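Local structure of teicoplanin pseudoaglycone deacetylases Orf2 (3DFF) at residues A[17-22]-A[188-193]; A[156-161]-A[263-268]; A[170-175]-A[182-187]. The protein removes the acetyl group from the sugar of the teicoplanin pseudoaglycone in a zinc-dependent reaction, probably by hydrolysing its linear amide bond. All blocks are in the same frame, centred on the assembly; numbering follows the deposited sequence.

Contact 1. Residues A[17-22]-A[188-193]; sequences LDDAVL and LPYAVF. With ZN (zinc ion), chain B.
L22 meets the loop 188-193 through the L188 carbonyl, and this is the tight part of the contact. The L188 oxygen lies 3.5 Å from L22 CB, with L22 CD1 almost as near. In return, L188 CD1 rests 3.6 Å from L22 O, so each leucine covers the other's carbonyl with its aliphatic carbons. At chi1 -78° L22 CG lies beside the backbone N, on the side of the loop, and from there CD1 comes within 4.3 Å of P189 CD. The peptide before P189 is cis, and the chain turns there toward Y190. V226 of helix 216-226 touches L22, while L247 of helix 243-254 lies against L188.

On the zinc side the segments draw apart and water fills in. One water donates to both D19 OD1 and L188 O, at 2.7 Å from each, and bridges helix 19-33 to the loop. D19 OD2 binds the zinc at 2.1 Å and OD1 more loosely at 2.6 Å; H16 and H164 complete the protein ligands. Two further waters sit on the metal. One donates to D18 OD1, and the other, in the plane of the Y190 ring, is hydrogen-bonded to Y190 OH over 2.6 Å in one of two tyrosine conformers. The chemistry implies a metal centre whose water ligands are probably helped into place by D18 and, in that conformer, Y190, as suits a zinc-dependent deacetylase of the PIG-L family.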
loop_
_atom_site.group_PDB
_atom_site.type_symbol
_atom_site.label_atom_id
_atom_site.label_comp_id
_atom_site.label_asym_id
_atom_site.label_seq_id
_atom_site.Cartn_x
_atom_site.Cartn_y
_atom_site.Cartn_z
ATOM N N LEU A 17 5.050 3.299 -2.060
ATOM C CA LEU A 17 4.766 4.633 -2.569
ATOM C C LEU A 17 3.888 4.550 -3.822
ATOM O O LEU A 17 4.387 4.574 -4.959
ATOM C CB LEU A 17 6.092 5.371 -2.828
ATOM C CG LEU A 17 6.979 5.569 -1.589
ATOM C CD1 LEU A 17 8.414 5.799 -1.957
ATOM C CD2 LEU A 17 6.460 6.768 -0.741
ATOM N N ASP A 18 2.584 4.422 -3.578
ATOM C CA ASP A 18 1.521 4.367 -4.602
ATOM C C ASP A 18 0.264 3.669 -4.095
ATOM O O ASP A 18 -0.824 3.949 -4.574
ATOM C CB ASP A 18 1.968 3.720 -5.920
ATOM C CG ASP A 18 2.514 2.280 -5.749
ATOM O OD1 ASP A 18 2.487 1.696 -4.647
ATOM O OD2 ASP A 18 3.020 1.745 -6.761
ATOM N N ASP A 19 0.396 2.755 -3.137
ATOM C CA ASP A 19 -0.711 1.836 -2.841
ATOM C C ASP A 19 -1.930 2.556 -2.275
ATOM O O ASP A 19 -3.060 2.262 -2.669
ATOM C CB ASP A 19 -0.283 0.718 -1.877
ATOM C CG ASP A 19 0.664 -0.276 -2.516
ATOM O OD1 ASP A 19 0.313 -0.877 -3.551
ATOM O OD2 ASP A 19 1.769 -0.464 -1.977
ATOM N N ALA A 20 -1.700 3.488 -1.359
ATOM C CA ALA A 20 -2.811 4.212 -0.715
ATOM C C ALA A 20 -3.578 5.022 -1.737
ATOM O O ALA A 20 -4.829 5.090 -1.681
ATOM C CB ALA A 20 -2.272 5.137 0.400
ATOM N N VAL A 21 -2.859 5.662 -2.651
ATOM C CA VAL A 21 -3.537 6.481 -3.670
ATOM C C VAL A 21 -4.311 5.579 -4.639
ATOM O O VAL A 21 -5.490 5.807 -4.908
ATOM C CB VAL A 21 -2.573 7.442 -4.381
ATOM C CG1 VAL A 21 -3.273 8.151 -5.536
ATOM C CG2 VAL A 21 -2.027 8.459 -3.359
ATOM N N LEU A 22 -3.658 4.539 -5.144
ATOM C CA LEU A 22 -4.336 3.593 -6.039
ATOM C C LEU A 22 -5.583 2.991 -5.415
ATOM O O LEU A 22 -6.612 2.811 -6.099
ATOM C CB LEU A 22 -3.395 2.436 -6.375
ATOM C CG LEU A 22 -2.330 2.736 -7.418
ATOM C CD1 LEU A 22 -1.248 1.661 -7.348
ATOM C CD2 LEU A 22 -2.937 2.826 -8.826
ATOM N N LEU A 188 -5.693 -2.218 -4.903
ATOM C CA LEU A 188 -5.805 -2.010 -6.355
ATOM C C LEU A 188 -4.456 -1.693 -6.987
ATOM O O LEU A 188 -3.621 -1.017 -6.374
ATOM C CB LEU A 188 -6.802 -0.884 -6.665
ATOM C CG LEU A 188 -8.221 -1.096 -6.131
ATOM C CD1 LEU A 188 -9.057 0.133 -6.379
ATOM C CD2 LEU A 188 -8.872 -2.299 -6.815
ATOM N N PRO A 189 -4.232 -2.154 -8.227
ATOM C CA PRO A 189 -5.194 -2.898 -9.060
ATOM C C PRO A 189 -5.244 -4.408 -8.807
ATOM O O PRO A 189 -5.982 -5.104 -9.494
ATOM C CB PRO A 189 -4.675 -2.623 -10.474
ATOM C CG PRO A 189 -3.185 -2.577 -10.291
ATOM C CD PRO A 189 -2.969 -1.910 -8.939
ATOM N N TYR A 190 -4.515 -4.896 -7.804
ATOM C CA TYR A 190 -4.391 -6.336 -7.493
ATOM C C TYR A 190 -5.718 -7.072 -7.495
ATOM O O TYR A 190 -5.826 -8.205 -7.961
ATOM C CB TYR A 190 -3.821 -6.536 -6.092
ATOM C CG TYR A 190 -2.340 -6.340 -5.925
ATOM C CD1 TYR A 190 -1.439 -7.339 -6.292
ATOM C CD2 TYR A 190 -1.839 -5.174 -5.337
ATOM C CE1 TYR A 190 -0.069 -7.174 -6.100
ATOM C CE2 TYR A 190 -0.468 -5.000 -5.134
ATOM C CZ TYR A 190 0.403 -6.006 -5.514
ATOM O OH TYR A 190 1.749 -5.840 -5.313
ATOM N N ALA A 191 -6.733 -6.430 -6.931
ATOM C CA ALA A 191 -8.027 -7.089 -6.726
ATOM C C ALA A 191 -8.734 -7.396 -8.045
ATOM O O ALA A 191 -9.692 -8.175 -8.076
ATOM C CB ALA A 191 -8.904 -6.260 -5.833
ATOM N N VAL A 192 -8.280 -6.775 -9.124
ATOM C CA VAL A 192 -8.875 -7.016 -10.446
ATOM C C VAL A 192 -8.448 -8.409 -10.936
ATOM O O VAL A 192 -9.137 -9.034 -11.759
ATOM C CB VAL A 192 -8.498 -5.875 -11.455
ATOM C CG1 VAL A 192 -8.994 -6.172 -12.884
ATOM C CG2 VAL A 192 -9.065 -4.545 -10.987
ATOM N N PHE A 193 -7.339 -8.907 -10.399
ATOM C CA PHE A 193 -6.760 -10.187 -10.828
ATOM C C PHE A 193 -6.727 -11.285 -9.775
ATOM O O PHE A 193 -6.205 -12.367 -10.054
ATOM C CB PHE A 193 -5.318 -10.004 -11.308
ATOM C CG PHE A 193 -5.125 -8.864 -12.221
ATOM C CD1 PHE A 193 -5.461 -8.971 -13.572
ATOM C CD2 PHE A 193 -4.594 -7.676 -11.750
ATOM C CE1 PHE A 193 -5.281 -7.897 -14.438
ATOM C CE2 PHE A 193 -4.410 -6.600 -12.601
ATOM C CZ PHE A 193 -4.754 -6.709 -13.954
HETATM ZN ZN ZN B . 2.518 -2.097 -3.120
HETATM O O HOH W 1 3.093 -0.783 -4.667
HETATM O O HOH W 2 -2.347 -1.302 -3.989
HETATM O O HOH W 3 2.752 -3.634 -4.382
#

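Contact 2. Residues A[156-161]-A[263-268]; sequences AAIGEH and TTWPVV
W265 turns CG anti to its carbonyl carbon (chi1 -62°), and I158 sets CG1 in the same relation to its own carbonyl (chi1 -68°) and then continues extended (chi2 160°), which carries CD1 out to the indole. They meet where I158 CD1 comes 4.0 Å from W265 CH2, at the far end of the six-membered ring. The two side chains cross at roughly a right angle, and the methyl approaches the ring obliquely. A156 adds a second methyl next to the first, with CB 4.1 Å from W265 CZ3. The neighbouring ring carbons CZ3 and CH2 thus take one methyl each, and the contact is wholly apolar.

The indole is steadied from within its own strand as well. T263 CG2 lies 3.8 Å above one face, offset toward the rim, as expected for residues two apart on the same side of a strand. L206 and A209 of strand 204-211 also touch the tryptophan. On the other segment, a type II turn from A157 to E160, closed by E160 N to A157 O at 3.0 Å, reverses the chain at I158 and G159 before H161 takes the N-cap position of helix 162-178. The arrangement is that of a loop at the C-terminal end of a parallel strand in an alpha/beta fold: it leaves strand 151-155, sets two methyls against the end of a tryptophan from antiparallel strand 263-269, and leads to the helix that carries zinc ligand H164.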
loop_
_atom_site.group_PDB
_atom_site.type_symbol
_atom_site.label_atom_id
_atom_site.label_comp_id
_atom_site.label_asym_id
_atom_site.label_seq_id
_atom_site.Cartn_x
_atom_site.Cartn_y
_atom_site.Cartn_z
ATOM N N ALA A 156 -5.516 -4.605 2.621
ATOM C CA ALA A 156 -5.898 -5.994 2.859
ATOM C C ALA A 156 -4.808 -7.010 2.480
ATOM O O ALA A 156 -4.868 -8.159 2.914
ATOM C CB ALA A 156 -7.192 -6.317 2.079
ATOM N N ALA A 157 -3.842 -6.582 1.668
ATOM C CA ALA A 157 -2.798 -7.451 1.114
ATOM C C ALA A 157 -3.380 -8.518 0.179
ATOM O O ALA A 157 -2.848 -9.613 0.064
ATOM C CB ALA A 157 -1.889 -8.085 2.217
ATOM N N ILE A 158 -4.460 -8.166 -0.509
ATOM C CA ILE A 158 -4.884 -8.955 -1.668
ATOM C C ILE A 158 -3.723 -8.951 -2.666
ATOM O O ILE A 158 -3.107 -7.906 -2.915
ATOM C CB ILE A 158 -6.168 -8.372 -2.265
ATOM C CG1 ILE A 158 -7.328 -8.578 -1.287
ATOM C CG2 ILE A 158 -6.498 -8.995 -3.644
ATOM C CD1 ILE A 158 -8.517 -7.643 -1.532
ATOM N N GLY A 159 -3.398 -10.133 -3.202
ATOM C CA GLY A 159 -2.236 -10.265 -4.076
ATOM C C GLY A 159 -1.003 -10.807 -3.378
ATOM O O GLY A 159 -0.028 -11.172 -4.039
ATOM N N GLU A 160 -1.041 -10.814 -2.039
ATOM C CA GLU A 160 -0.051 -11.491 -1.181
ATOM C C GLU A 160 1.387 -10.961 -1.308
ATOM O O GLU A 160 2.349 -11.708 -1.066
ATOM C CB GLU A 160 -0.097 -13.026 -1.381
ATOM C CG GLU A 160 -1.460 -13.668 -1.052
ATOM C CD GLU A 160 -1.515 -15.174 -1.319
ATOM O OE1 GLU A 160 -2.615 -15.677 -1.636
ATOM O OE2 GLU A 160 -0.479 -15.856 -1.206
ATOM N N HIS A 161 1.553 -9.683 -1.668
ATOM C CA HIS A 161 2.906 -9.112 -1.712
ATOM C C HIS A 161 3.438 -9.112 -0.272
ATOM O O HIS A 161 2.758 -8.621 0.651
ATOM C CB HIS A 161 2.935 -7.694 -2.275
ATOM C CG HIS A 161 4.322 -7.154 -2.448
ATOM N ND1 HIS A 161 4.858 -6.856 -3.683
ATOM C CD2 HIS A 161 5.288 -6.865 -1.539
ATOM C CE1 HIS A 161 6.090 -6.404 -3.526
ATOM N NE2 HIS A 161 6.380 -6.410 -2.235
ATOM N N THR A 263 -13.851 -0.217 -2.050
ATOM C CA THR A 263 -14.249 -1.219 -1.069
ATOM C C THR A 263 -13.280 -1.249 0.117
ATOM O O THR A 263 -12.060 -1.336 -0.080
ATOM C CB THR A 263 -14.345 -2.600 -1.741
ATOM O OG1 THR A 263 -15.341 -2.538 -2.780
ATOM C CG2 THR A 263 -14.730 -3.689 -0.758
ATOM N N THR A 264 -13.839 -1.181 1.327
ATOM C CA THR A 264 -13.076 -1.325 2.564
ATOM C C THR A 264 -13.808 -2.253 3.548
ATOM O O THR A 264 -15.027 -2.418 3.462
ATOM C CB THR A 264 -12.808 0.047 3.253
ATOM O OG1 THR A 264 -14.052 0.667 3.647
ATOM C CG2 THR A 264 -12.026 0.992 2.347
ATOM N N TRP A 265 -13.070 -2.863 4.475
ATOM C CA TRP A 265 -13.674 -3.726 5.479
ATOM C C TRP A 265 -13.188 -3.296 6.842
ATOM O O TRP A 265 -11.998 -2.985 6.997
ATOM C CB TRP A 265 -13.240 -5.172 5.306
ATOM C CG TRP A 265 -13.623 -5.816 4.029
ATOM C CD1 TRP A 265 -14.761 -6.527 3.774
ATOM C CD2 TRP A 265 -12.848 -5.844 2.825
ATOM N NE1 TRP A 265 -14.743 -6.992 2.479
ATOM C CE2 TRP A 265 -13.584 -6.585 1.874
ATOM C CE3 TRP A 265 -11.602 -5.316 2.460
ATOM C CZ2 TRP A 265 -13.116 -6.810 0.574
ATOM C CZ3 TRP A 265 -11.129 -5.547 1.163
ATOM C CH2 TRP A 265 -11.892 -6.287 0.239
ATOM N N PRO A 266 -14.076 -3.307 7.852
ATOM C CA PRO A 266 -13.556 -3.068 9.203
ATOM C C PRO A 266 -12.875 -4.336 9.687
ATOM O O PRO A 266 -13.265 -5.431 9.278
ATOM C CB PRO A 266 -14.823 -2.796 10.013
ATOM C CG PRO A 266 -15.891 -3.608 9.300
ATOM C CD PRO A 266 -15.537 -3.539 7.837
ATOM N N VAL A 267 -11.846 -4.202 10.522
ATOM C CA VAL A 267 -11.217 -5.356 11.132
ATOM C C VAL A 267 -11.624 -5.401 12.597
ATOM O O VAL A 267 -11.437 -4.425 13.334
ATOM C CB VAL A 267 -9.681 -5.301 11.080
ATOM C CG1 VAL A 267 -9.112 -6.635 11.527
ATOM C CG2 VAL A 267 -9.238 -4.995 9.679
ATOM N N VAL A 268 -12.186 -6.527 12.995
ATOM C CA VAL A 268 -12.660 -6.696 14.362
ATOM C C VAL A 268 -12.017 -7.938 14.968
ATOM O O VAL A 268 -11.348 -8.714 14.273
ATOM C CB VAL A 268 -14.203 -6.751 14.397
ATOM C CG1 VAL A 268 -14.803 -5.482 13.783
ATOM C CG2 VAL A 268 -14.705 -8.018 13.674
#

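Contact 3. Residues A[170-175]-A[182-187]; sequences AALFAT and VRLWED
V182 stands crosswise to both T175 and L172, its side chain meeting each at about a right angle, while the helix carrying them runs nearly antiparallel to strand 182-185 (167° between the segment axes, 9.7 Å apart). T175 straddles the valine from the helix. Its OG1 lies 3.6 Å from V182 CG1, and its CG2 faces V182 CB at 4.0 Å, so the branched end of one residue fits against the branched end of the other. L172 comes in from the next part of the helix surface: its CD2 reaches V182 CG1 at 4.0 Å and L184 CD2 at 4.3 Å, and bridges V182, which points at the helix, and the tip of L184, which reaches it from the side. R183, between them, points away. V267 of the neighbouring strand 263-269 touches L172, V182 and L184 and extends the same apolar layer.

The hydroxyl of T175 sits between backbone N and carbonyl carbon (chi1 58°), which turns it back along the helix to donate to A171 O over 2.8 Å. T175 N reaches that oxygen from the opposite face of its plane, and OG1 is tilted 24° out of it. A buried hydroxyl is thereby given a partner within its own helix, and its oxygen can lie against valine carbons. What follows is a seam in which the return limb of this beta-alpha-beta unit is joined by van der Waals contact, mainly apolar, with the polar atom of the interface satisfied locally.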
loop_
_atom_site.group_PDB
_atom_site.type_symbol
_atom_site.label_atom_id
_atom_site.label_comp_id
_atom_site.label_asym_id
_atom_site.label_seq_id
_atom_site.Cartn_x
_atom_site.Cartn_y
_atom_site.Cartn_z
ATOM N N ALA A 170 1.453 -5.688 10.846
ATOM C CA ALA A 170 1.998 -4.704 11.805
ATOM C C ALA A 170 0.930 -3.681 12.220
ATOM O O ALA A 170 0.817 -3.337 13.400
ATOM C CB ALA A 170 3.176 -3.984 11.208
ATOM N N ALA A 171 0.162 -3.184 11.253
ATOM C CA ALA A 171 -0.930 -2.242 11.567
ATOM C C ALA A 171 -2.007 -2.873 12.465
ATOM O O ALA A 171 -2.523 -2.202 13.378
ATOM C CB ALA A 171 -1.561 -1.673 10.290
ATOM N N LEU A 172 -2.339 -4.141 12.224
ATOM C CA LEU A 172 -3.342 -4.846 13.045
ATOM C C LEU A 172 -2.835 -4.957 14.481
ATOM O O LEU A 172 -3.570 -4.655 15.433
ATOM C CB LEU A 172 -3.665 -6.220 12.475
ATOM C CG LEU A 172 -4.425 -6.181 11.139
ATOM C CD1 LEU A 172 -4.724 -7.621 10.689
ATOM C CD2 LEU A 172 -5.725 -5.376 11.186
ATOM N N PHE A 173 -1.578 -5.364 14.635
ATOM C CA PHE A 173 -0.995 -5.509 15.969
ATOM C C PHE A 173 -0.939 -4.169 16.697
ATOM O O PHE A 173 -1.334 -4.081 17.875
ATOM C CB PHE A 173 0.405 -6.145 15.904
ATOM C CG PHE A 173 0.433 -7.516 15.273
ATOM C CD1 PHE A 173 -0.651 -8.382 15.368
ATOM C CD2 PHE A 173 1.578 -7.957 14.598
ATOM C CE1 PHE A 173 -0.608 -9.648 14.789
ATOM C CE2 PHE A 173 1.622 -9.215 14.019
ATOM C CZ PHE A 173 0.524 -10.064 14.108
ATOM N N ALA A 174 -0.456 -3.137 16.011
ATOM C CA ALA A 174 -0.275 -1.823 16.629
ATOM C C ALA A 174 -1.631 -1.241 17.029
ATOM O O ALA A 174 -1.793 -0.813 18.167
ATOM C CB ALA A 174 0.480 -0.878 15.700
ATOM N N THR A 175 -2.607 -1.267 16.115
ATOM C CA THR A 175 -3.948 -0.717 16.392
ATOM C C THR A 175 -4.667 -1.504 17.482
ATOM O O THR A 175 -5.447 -0.933 18.260
ATOM C CB THR A 175 -4.865 -0.638 15.132
ATOM O OG1 THR A 175 -5.014 -1.946 14.551
ATOM C CG2 THR A 175 -4.346 0.383 14.118
ATOM N N VAL A 182 -9.602 0.177 13.011
ATOM C CA VAL A 182 -8.840 -0.034 11.783
ATOM C C VAL A 182 -9.721 -0.648 10.692
ATOM O O VAL A 182 -10.616 -1.433 10.983
ATOM C CB VAL A 182 -7.583 -0.893 12.058
ATOM C CG1 VAL A 182 -7.940 -2.308 12.486
ATOM C CG2 VAL A 182 -6.630 -0.882 10.855
ATOM N N ARG A 183 -9.458 -0.253 9.446
ATOM C CA ARG A 183 -10.148 -0.811 8.284
ATOM C C ARG A 183 -9.076 -1.197 7.282
ATOM O O ARG A 183 -7.961 -0.668 7.344
ATOM C CB ARG A 183 -11.097 0.200 7.641
ATOM C CG ARG A 183 -12.212 0.723 8.546
ATOM C CD ARG A 183 -13.101 1.702 7.801
ATOM N NE ARG A 183 -13.893 1.066 6.749
ATOM C CZ ARG A 183 -15.048 0.430 6.955
ATOM N NH1 ARG A 183 -15.553 0.327 8.182
ATOM N NH2 ARG A 183 -15.689 -0.129 5.937
ATOM N N LEU A 184 -9.405 -2.135 6.395
ATOM C CA LEU A 184 -8.497 -2.489 5.302
ATOM C C LEU A 184 -9.130 -2.093 3.986
ATOM O O LEU A 184 -10.324 -2.312 3.794
ATOM C CB LEU A 184 -8.235 -3.986 5.286
ATOM C CG LEU A 184 -7.808 -4.621 6.611
ATOM C CD1 LEU A 184 -7.501 -6.094 6.423
ATOM C CD2 LEU A 184 -6.613 -3.892 7.224
ATOM N N TRP A 185 -8.335 -1.564 3.066
ATOM C CA TRP A 185 -8.857 -1.277 1.732
ATOM C C TRP A 185 -8.593 -2.445 0.811
ATOM O O TRP A 185 -7.712 -3.278 1.056
ATOM C CB TRP A 185 -8.265 0.012 1.145
ATOM C CG TRP A 185 -6.772 0.001 0.961
ATOM C CD1 TRP A 185 -6.031 -0.862 0.182
ATOM C CD2 TRP A 185 -5.835 0.903 1.555
ATOM N NE1 TRP A 185 -4.682 -0.548 0.271
ATOM C CE2 TRP A 185 -4.541 0.525 1.116
ATOM C CE3 TRP A 185 -5.958 1.983 2.435
ATOM C CZ2 TRP A 185 -3.380 1.227 1.510
ATOM C CZ3 TRP A 185 -4.789 2.664 2.845
ATOM C CH2 TRP A 185 -3.537 2.284 2.366
ATOM N N GLU A 186 -9.354 -2.495 -0.277
ATOM C CA GLU A 186 -9.145 -3.510 -1.292
ATOM C C GLU A 186 -7.948 -3.100 -2.142
ATOM O O GLU A 186 -7.987 -2.042 -2.789
ATOM C CB GLU A 186 -10.422 -3.613 -2.136
ATOM C CG GLU A 186 -10.374 -4.723 -3.133
ATOM C CD GLU A 186 -11.606 -4.757 -4.025
ATOM O OE1 GLU A 186 -12.104 -3.677 -4.424
ATOM O OE2 GLU A 186 -12.072 -5.877 -4.326
ATOM N N ASP A 187 -6.872 -3.901 -2.128
ATOM C CA ASP A 187 -5.649 -3.513 -2.852
ATOM C C ASP A 187 -5.950 -3.393 -4.338
ATOM O O ASP A 187 -6.408 -4.358 -4.939
ATOM C CB ASP A 187 -4.503 -4.526 -2.667
ATOM C CG ASP A 187 -4.236 -4.863 -1.219
ATOM O OD1 ASP A 187 -3.082 -4.619 -0.782
ATOM O OD2 ASP A 187 -5.145 -5.378 -0.528
#

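How the contacts relate
Contact 3 holds strand 182-185 and contact 1 the loop after it; contact 2 lies beside both W185's strand and D187. Contacts 2 and 3 have centres 7 Å apart: W265 O is probably hydrogen-bonded to L184 N (2.8 Å), and D187 OD2 accepts a weak hydrogen bond from I158 N (2.9 Å). D187 also holds zinc ligand H164 through its other oxygen. D19 of contact 1 is the one ligand of the bound zinc among the three contacts; E186 of contact 3 binds a different zinc where that site is occupied. Y190 packs over the 156-161 turn, with CG 3.5 Å from I158 O. The L184 side chain is about 14 Å from the zinc, against about 11 Å for that of I158.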